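Local coordinates for superoxide dismutase (Leishmania major, PDB 4F2N), which catalyses the dismutation of superoxide to molecular oxygen and hydrogen peroxide at a mononuclear iron site, at residues Y23-H28 and C222-R227; V142-A147 and L168-T173; W156-V161 and L184-T189. All blocks are in the same frame, centred on the assembly; numbering follows the deposited sequence. Where two conformers were deposited one is given.

Contact 1: residues Y23-H28 and C222-R227; sequences YHTLPH and CHMYER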
# COMPACT_ATOMS: atom_id res chain seq x y z
N TYR B 23 30.38 5.22 2.39
CA TYR B 23 29.83 3.98 1.87
C TYR B 23 28.45 4.26 1.24
O TYR B 23 27.63 4.95 1.83
CB TYR B 23 29.70 3.00 3.04
CG TYR B 23 29.03 1.68 2.70
CD1 TYR B 23 29.79 0.55 2.45
CD2 TYR B 23 27.64 1.59 2.64
CE1 TYR B 23 29.18 -0.66 2.12
CE2 TYR B 23 27.01 0.38 2.33
CZ TYR B 23 27.78 -0.73 2.07
OH TYR B 23 27.18 -1.93 1.78
N HIS B 24 28.19 3.72 0.04
CA HIS B 24 26.83 3.73 -0.51
C HIS B 24 26.43 2.32 -0.78
O HIS B 24 27.28 1.49 -1.14
CB HIS B 24 26.75 4.56 -1.80
CG HIS B 24 27.07 6.02 -1.61
ND1 HIS B 24 28.32 6.50 -1.74
CD2 HIS B 24 26.26 7.11 -1.29
CE1 HIS B 24 28.32 7.83 -1.50
NE2 HIS B 24 27.06 8.20 -1.25
N THR B 25 25.14 2.04 -0.63
CA THR B 25 24.64 0.69 -0.90
C THR B 25 24.71 0.38 -2.41
O THR B 25 25.12 -0.74 -2.80
CB THR B 25 23.21 0.52 -0.35
OG1 THR B 25 23.27 0.55 1.08
CG2 THR B 25 22.63 -0.82 -0.76
N LEU B 26 24.28 1.34 -3.24
CA LEU B 26 24.40 1.22 -4.71
C LEU B 26 25.14 2.43 -5.29
O LEU B 26 24.49 3.34 -5.83
CB LEU B 26 23.00 1.13 -5.36
CG LEU B 26 22.13 -0.07 -4.99
CD1 LEU B 26 20.75 0.04 -5.66
CD2 LEU B 26 22.85 -1.37 -5.35
N PRO B 27 26.48 2.44 -5.20
CA PRO B 27 27.19 3.65 -5.65
C PRO B 27 27.04 3.97 -7.13
O PRO B 27 27.20 5.12 -7.52
CB PRO B 27 28.67 3.37 -5.33
CG PRO B 27 28.75 1.91 -5.06
CD PRO B 27 27.40 1.43 -4.63
N HIS B 28 26.74 2.96 -7.96
CA HIS B 28 26.51 3.18 -9.40
C HIS B 28 25.14 3.79 -9.69
O HIS B 28 24.90 4.28 -10.79
CB HIS B 28 26.62 1.87 -10.13
CG HIS B 28 25.60 0.88 -9.65
ND1 HIS B 28 25.80 0.10 -8.54
CD2 HIS B 28 24.28 0.66 -10.06
CE1 HIS B 28 24.70 -0.64 -8.32
NE2 HIS B 28 23.76 -0.29 -9.25
N CYS B 222 25.49 -11.93 -0.84
CA CYS B 222 26.78 -12.19 -0.18
C CYS B 222 27.82 -11.09 -0.46
O CYS B 222 28.56 -10.68 0.44
CB CYS B 222 27.31 -13.57 -0.56
SG CYS B 222 28.78 -14.04 0.38
N HIS B 223 27.88 -10.62 -1.71
CA HIS B 223 28.72 -9.47 -2.08
C HIS B 223 28.38 -8.26 -1.22
O HIS B 223 29.28 -7.59 -0.69
CB HIS B 223 28.55 -9.12 -3.57
CG HIS B 223 29.37 -7.91 -4.01
ND1 HIS B 223 30.69 -8.00 -4.30
CD2 HIS B 223 29.01 -6.57 -4.18
CE1 HIS B 223 31.15 -6.77 -4.65
NE2 HIS B 223 30.12 -5.90 -4.58
N MET B 224 27.08 -7.98 -1.07
CA MET B 224 26.64 -6.88 -0.20
C MET B 224 27.05 -7.11 1.26
O MET B 224 27.50 -6.19 1.96
CB MET B 224 25.11 -6.72 -0.30
CG MET B 224 24.63 -6.19 -1.67
SD MET B 224 25.41 -4.63 -2.17
CE MET B 224 25.17 -3.58 -0.74
N TYR B 225 26.88 -8.32 1.74
CA TYR B 225 27.25 -8.65 3.12
C TYR B 225 28.74 -8.37 3.39
O TYR B 225 29.10 -7.71 4.36
CB TYR B 225 26.90 -10.11 3.44
CG TYR B 225 27.46 -10.54 4.78
CD1 TYR B 225 26.85 -10.14 5.97
CD2 TYR B 225 28.66 -11.27 4.86
CE1 TYR B 225 27.36 -10.52 7.20
CE2 TYR B 225 29.19 -11.63 6.09
CZ TYR B 225 28.54 -11.23 7.25
OH TYR B 225 29.06 -11.57 8.48
N GLU B 226 29.60 -8.85 2.50
CA GLU B 226 31.06 -8.66 2.68
C GLU B 226 31.45 -7.19 2.74
O GLU B 226 32.18 -6.76 3.64
CB GLU B 226 31.84 -9.43 1.62
CG GLU B 226 31.80 -10.94 1.87
CD GLU B 226 32.21 -11.80 0.68
OE1 GLU B 226 32.48 -11.28 -0.41
OE2 GLU B 226 32.25 -13.03 0.83
N ARG B 227 30.94 -6.39 1.79
CA ARG B 227 31.29 -4.98 1.80
C ARG B 227 30.63 -4.22 2.94
O ARG B 227 31.23 -3.30 3.46
CB ARG B 227 31.04 -4.29 0.45
CG ARG B 227 29.60 -4.25 -0.07
CD ARG B 227 29.58 -3.79 -1.54
NE ARG B 227 29.97 -2.38 -1.70
CZ ARG B 227 29.13 -1.34 -1.59
NH1 ARG B 227 27.85 -1.52 -1.31
NH2 ARG B 227 29.59 -0.09 -1.74

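Contact 2: residues V142-A147 and L168-T173; sequences VSFQQA and LLIDST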
# COMPACT_ATOMS: atom_id res chain seq x y z
N VAL B 142 11.87 -18.14 7.92
CA VAL B 142 10.60 -18.12 8.62
C VAL B 142 10.34 -16.73 9.24
O VAL B 142 9.27 -16.15 9.02
CB VAL B 142 10.51 -19.25 9.69
CG1 VAL B 142 9.37 -19.02 10.67
CG2 VAL B 142 10.35 -20.61 9.00
N SER B 143 11.33 -16.20 9.94
CA SER B 143 11.25 -14.85 10.54
C SER B 143 11.03 -13.76 9.49
O SER B 143 10.26 -12.78 9.72
CB SER B 143 12.52 -14.54 11.33
OG SER B 143 12.67 -15.47 12.39
N PHE B 144 11.71 -13.91 8.36
CA PHE B 144 11.67 -12.88 7.30
C PHE B 144 10.29 -12.90 6.66
O PHE B 144 9.68 -11.87 6.49
CB PHE B 144 12.80 -13.08 6.26
CG PHE B 144 12.84 -12.02 5.17
CD1 PHE B 144 13.73 -10.94 5.25
CD2 PHE B 144 12.01 -12.11 4.04
CE1 PHE B 144 13.77 -9.95 4.24
CE2 PHE B 144 12.05 -11.13 3.03
CZ PHE B 144 12.94 -10.06 3.12
N GLN B 145 9.80 -14.09 6.31
CA GLN B 145 8.44 -14.20 5.75
C GLN B 145 7.37 -13.63 6.66
O GLN B 145 6.43 -13.00 6.18
CB GLN B 145 8.11 -15.66 5.47
CG GLN B 145 8.87 -16.22 4.29
CD GLN B 145 8.87 -17.74 4.30
OE1 GLN B 145 9.86 -18.36 3.95
NE2 GLN B 145 7.78 -18.33 4.75
N GLN B 146 7.52 -13.88 7.97
CA GLN B 146 6.57 -13.40 8.97
C GLN B 146 6.55 -11.87 9.03
O GLN B 146 5.49 -11.25 9.09
CB GLN B 146 6.89 -14.02 10.33
CG GLN B 146 6.21 -13.37 11.52
CD GLN B 146 6.48 -14.12 12.80
OE1 GLN B 146 6.86 -15.30 12.77
NE2 GLN B 146 6.32 -13.44 13.94
N ALA B 147 7.73 -11.27 9.03
CA ALA B 147 7.79 -9.79 9.05
C ALA B 147 7.14 -9.20 7.78
O ALA B 147 6.43 -8.19 7.85
CB ALA B 147 9.23 -9.29 9.23
N LEU B 168 23.28 -8.86 11.92
CA LEU B 168 22.31 -8.92 10.82
C LEU B 168 20.92 -8.75 11.41
O LEU B 168 20.60 -9.34 12.46
CB LEU B 168 22.40 -10.27 10.11
CG LEU B 168 23.54 -10.45 9.11
CD1 LEU B 168 23.63 -11.93 8.77
CD2 LEU B 168 23.28 -9.61 7.87
N LEU B 169 20.08 -7.95 10.75
CA LEU B 169 18.79 -7.60 11.32
C LEU B 169 17.71 -7.64 10.25
O LEU B 169 17.95 -7.21 9.12
CB LEU B 169 18.82 -6.17 11.91
CG LEU B 169 19.78 -5.72 13.03
CD1 LEU B 169 19.83 -4.20 13.15
CD2 LEU B 169 19.41 -6.32 14.38
N ILE B 170 16.52 -8.12 10.63
CA ILE B 170 15.32 -7.97 9.81
C ILE B 170 14.59 -6.71 10.21
O ILE B 170 14.26 -6.53 11.38
CB ILE B 170 14.40 -9.21 9.94
CG1 ILE B 170 15.19 -10.45 9.54
CG2 ILE B 170 13.13 -9.06 9.09
CD1 ILE B 170 14.46 -11.77 9.78
N ASP B 171 14.29 -5.87 9.23
CA ASP B 171 13.61 -4.61 9.45
C ASP B 171 12.51 -4.48 8.39
O ASP B 171 12.73 -4.87 7.26
CB ASP B 171 14.64 -3.49 9.25
CG ASP B 171 14.18 -2.16 9.77
OD1 ASP B 171 13.62 -2.13 10.89
OD2 ASP B 171 14.41 -1.14 9.06
N SER B 172 11.35 -3.96 8.76
CA SER B 172 10.27 -3.66 7.81
C SER B 172 10.10 -2.17 7.75
O SER B 172 10.19 -1.49 8.78
CB SER B 172 8.98 -4.30 8.28
OG SER B 172 9.02 -5.68 7.97
N THR B 173 9.87 -1.64 6.55
CA THR B 173 9.54 -0.23 6.43
C THR B 173 8.16 -0.07 5.75
O THR B 173 7.68 -1.00 5.08
CB THR B 173 10.60 0.55 5.62
OG1 THR B 173 10.77 -0.09 4.32
CG2 THR B 173 11.99 0.60 6.38

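Contact 3: residues W156-V161 and L184-T189; sequences WTWLCV and LRPIFT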
# COMPACT_ATOMS: atom_id res chain seq x y z
N TRP B 156 8.32 -2.60 2.47
CA TRP B 156 9.51 -3.40 2.16
C TRP B 156 9.94 -4.12 3.41
O TRP B 156 9.85 -3.57 4.55
CB TRP B 156 10.66 -2.46 1.69
CG TRP B 156 10.30 -1.69 0.44
CD1 TRP B 156 9.60 -0.48 0.35
CD2 TRP B 156 10.61 -2.05 -0.96
NE1 TRP B 156 9.45 -0.09 -0.96
CE2 TRP B 156 10.01 -1.01 -1.80
CE3 TRP B 156 11.28 -3.12 -1.57
CZ2 TRP B 156 10.13 -1.02 -3.16
CZ3 TRP B 156 11.38 -3.13 -2.98
CH2 TRP B 156 10.82 -2.11 -3.75
N THR B 157 10.44 -5.33 3.22
CA THR B 157 11.07 -6.07 4.30
C THR B 157 12.55 -6.30 3.92
O THR B 157 12.87 -6.67 2.77
CB THR B 157 10.35 -7.41 4.51
OG1 THR B 157 9.00 -7.13 4.87
CG2 THR B 157 10.99 -8.21 5.66
N TRP B 158 13.42 -6.11 4.89
CA TRP B 158 14.86 -5.99 4.63
C TRP B 158 15.65 -6.90 5.50
O TRP B 158 15.30 -7.12 6.67
CB TRP B 158 15.30 -4.58 5.03
CG TRP B 158 14.59 -3.47 4.29
CD1 TRP B 158 13.41 -2.82 4.67
CD2 TRP B 158 15.01 -2.82 3.05
NE1 TRP B 158 13.08 -1.85 3.76
CE2 TRP B 158 13.98 -1.80 2.75
CE3 TRP B 158 16.10 -2.98 2.17
CZ2 TRP B 158 14.06 -0.97 1.63
CZ3 TRP B 158 16.16 -2.15 1.02
CH2 TRP B 158 15.16 -1.15 0.78
N LEU B 159 16.75 -7.40 4.96
CA LEU B 159 17.85 -7.94 5.79
C LEU B 159 18.99 -6.92 5.70
O LEU B 159 19.44 -6.58 4.61
CB LEU B 159 18.31 -9.31 5.27
CG LEU B 159 19.48 -10.01 6.00
CD1 LEU B 159 19.12 -10.35 7.44
CD2 LEU B 159 19.84 -11.29 5.24
N CYS B 160 19.41 -6.42 6.85
CA CYS B 160 20.46 -5.41 6.93
C CYS B 160 21.61 -5.81 7.83
O CYS B 160 21.45 -6.63 8.76
CB CYS B 160 19.92 -4.06 7.43
SG CYS B 160 18.61 -3.32 6.45
N VAL B 161 22.75 -5.19 7.56
CA VAL B 161 23.90 -5.25 8.45
C VAL B 161 23.88 -3.92 9.24
O VAL B 161 23.71 -2.80 8.68
CB VAL B 161 25.22 -5.33 7.64
CG1 VAL B 161 26.42 -4.94 8.49
CG2 VAL B 161 25.39 -6.70 6.98
N LEU B 184 21.53 1.85 8.67
CA LEU B 184 21.68 0.41 8.41
C LEU B 184 22.14 0.20 6.96
O LEU B 184 21.94 1.08 6.13
CB LEU B 184 20.38 -0.36 8.69
CG LEU B 184 19.98 -0.41 10.19
CD1 LEU B 184 18.71 -1.24 10.36
CD2 LEU B 184 21.07 -0.99 11.09
N ARG B 185 22.69 -0.97 6.67
CA ARG B 185 23.21 -1.28 5.35
C ARG B 185 22.48 -2.49 4.81
O ARG B 185 22.76 -3.60 5.24
CB ARG B 185 24.72 -1.56 5.43
CG ARG B 185 25.51 -0.30 5.74
CD ARG B 185 27.02 -0.58 5.88
NE ARG B 185 27.77 0.66 6.08
CZ ARG B 185 29.11 0.75 6.14
NH1 ARG B 185 29.88 -0.32 6.05
NH2 ARG B 185 29.69 1.92 6.33
N PRO B 186 21.52 -2.26 3.91
CA PRO B 186 20.72 -3.33 3.31
C PRO B 186 21.60 -4.31 2.56
O PRO B 186 22.57 -3.89 1.90
CB PRO B 186 19.78 -2.58 2.34
CG PRO B 186 19.68 -1.20 2.94
CD PRO B 186 21.09 -0.92 3.42
N ILE B 187 21.28 -5.61 2.66
CA ILE B 187 21.92 -6.63 1.85
C ILE B 187 20.90 -7.45 1.07
O ILE B 187 21.27 -8.14 0.12
CB ILE B 187 22.92 -7.54 2.65
CG1 ILE B 187 22.17 -8.52 3.57
CG2 ILE B 187 23.92 -6.68 3.43
CD1 ILE B 187 23.07 -9.48 4.32
N PHE B 188 19.62 -7.36 1.45
CA PHE B 188 18.52 -8.05 0.76
C PHE B 188 17.20 -7.35 1.06
O PHE B 188 17.02 -6.79 2.16
CB PHE B 188 18.42 -9.51 1.20
CG PHE B 188 17.28 -10.24 0.53
CD1 PHE B 188 17.29 -10.43 -0.85
CD2 PHE B 188 16.16 -10.66 1.27
CE1 PHE B 188 16.23 -11.06 -1.50
CE2 PHE B 188 15.10 -11.32 0.62
CZ PHE B 188 15.14 -11.50 -0.76
N THR B 189 16.31 -7.30 0.07
CA THR B 189 14.96 -6.76 0.29
C THR B 189 13.88 -7.56 -0.43
O THR B 189 14.16 -8.18 -1.46
CB THR B 189 14.85 -5.25 -0.09
OG1 THR B 189 13.68 -4.69 0.52
CG2 THR B 189 14.70 -5.05 -1.60

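Contact 1: residues Y23-H28 and C222-R227
Arg227, near the C-terminal end of helix 218-229, reaches across to the irregular segment 23-28 near the N terminus. Its CB points toward that segment, and a chi1 of 62° sets CG in the crowded position between the backbone N and the carbonyl carbon, 3.8 Å from Tyr23 OH. The chain then runs straight through CD and bends at chi3, which lays the guanidinium flat on the ring of Tyr23, the two centres 4.4 Å apart and the planes 21° from parallel. Tyr23 CE1 lies under the centre of the guanidinium, closest to its CZ. At the tip, both terminal nitrogens grip one acceptor end-on. NH2 donates to His24 O at 2.9 Å, nearly along the C=O axis, while NH1 donates to the same oxygen at 3.1 Å, in the carbonyl plane and on a lone pair. The acceptor lies close to the guanidinium plane, so the face remains available to the tyrosine; Pro27 CD meets NH2 at 3.9 Å.

Met224, one helical turn earlier, packs beside this stack. Bent at both chi2 and chi3, it curls its CE against Thr25 O at 3.5 Å and against Thr25 CG2 at 3.8 Å, and the same methyl touches Tyr23 OH. A flexible, unbranched thioether suits this mixed surface of methyl, hydroxyl and carbonyl. The 23-28 backbone is held from another direction by Glu83, whose carboxylate accepts from the amides of Thr25 and Leu26.

The guanidinium of Arg185 makes a cation-pi contact with the opposite face of Tyr23, so the ring lies between two cations. Their combined field would probably draw on the ring's pi electrons and could ease ionisation of the phenol, while the doubly accepting His24 carbonyl is likely to be strongly polarised by Arg227.

Contact 2: residues V142-A147 and L168-T173
Ile170 is the side chain that carries most of the contact from strand 168-173 to helix 142-147. Its CB points toward the helix, and its two branches divide the work. CG1 lies beside the backbone N and extends straight to CD1, which reaches Ser143 CB at 3.7 Å and touches Phe144 at its backbone N (3.8 Å) and its CB (4.1 Å). CG2, anti to the backbone N, meets Ala147 CB at 3.9 Å. Two residues farther along the strand, Ser172 OG approaches the same alanine methyl at 3.8 Å. Ser143 and Ala147, small and one turn apart, let the branched isoleucine come close to the helix; the axes of segments 142-147 and 168-173 run nearly parallel, 13° apart, with a closest approach of 9.0 Å.

The next shell fixes these groups. Ser143 turns its hydroxyl back to Asp139 O within its own helix, leaving its CB for the isoleucine. The Phe144 ring, swung anti to its backbone N, meets the rings of Trp213 and Phe188 and also touches Thr157. Ser172 OG has a weak hydrogen bond to Thr157 OG1, and Phe134 of helix 124-134 packs on Ile170.

Helix 137-149 is thereby laid against an edge strand of the three-stranded antiparallel sheet, the helix-on-sheet packing of the alpha/beta C-terminal domain of iron and manganese superoxide dismutases.

Contact 3: residues W156-V161 and L184-T189
Two torsions bring Thr189 and Trp158 together. A chi1 of -162° turns Thr189 OG1 anti to its backbone N, and a chi1 of -59° sets Trp158 CG beside its own, so the two side chains lie side by side on the same face of the sheet. Thr189 CB makes a CH-pi contact over the indole, 3.8 Å from the centroid of the six-membered ring. Its hydroxyl, poised over the same ring, donates to Thr157 O at 3.1 Å from above the carbonyl plane; OG1 also meets the edge of Trp156 at CE3 (3.5 Å). Threonine suits this place because one short side chain does three things: the hydroxyl donates, CB lies over Trp158, and the methyl CG2 packs near CE3 of Trp156.

The strands are antiparallel, with a classic beta bulge in their middle. Ile187, its psi at -15°, is inserted so that Leu159 O accepts twice, from Ile187 N at 2.9 Å and from Phe188 N at 3.3 Å. Leu159 N returns a bond to Phe188 O (2.9 Å). Beyond the bulge, Val161 and Arg185 form a regular hydrogen-bonded pair, with Val161 N 2.8 Å from Arg185 O and Arg185 N donating in return to Val161 O. Pro186 occupies a non-hydrogen-bonded position facing Cys160, where its CB packs on Trp158.

The tail of strand 185-191 supplies the iron ligand Asp191. Trp156 is bonded through NE1 to Gln104; its side chain comes within about 4 Å of the iron and meets the ring of the ligand His108 edge-to-face. Helix 96-113 packs on Thr189 and Trp158, helix 218-229 on Ile187 and Val161, and strand 168-174 borders strand 155-161 on its other side, making 155-161 the central strand.

Overall arrangement
Near its N terminus the chain enters contact 1 at 23-28, whose partner, 222-227, comes only after 193 further residues; that loop encloses the other helices, the sheet and both other contacts. Within it, helix segment 142-147 opens contact 2, strand 156-161 opens contact 3, strand 168-173 closes contact 2 and segment 184-189 closes contact 3, so these two cross. Contact 3 joins the central strand to one outer strand, while contact 2 sets a helix on the other. Contacts 1 and 3 touch where Tyr23 and Met224 meet Arg185 and Ile187, tying the N-terminal segment and the C-terminal helix to the sheet.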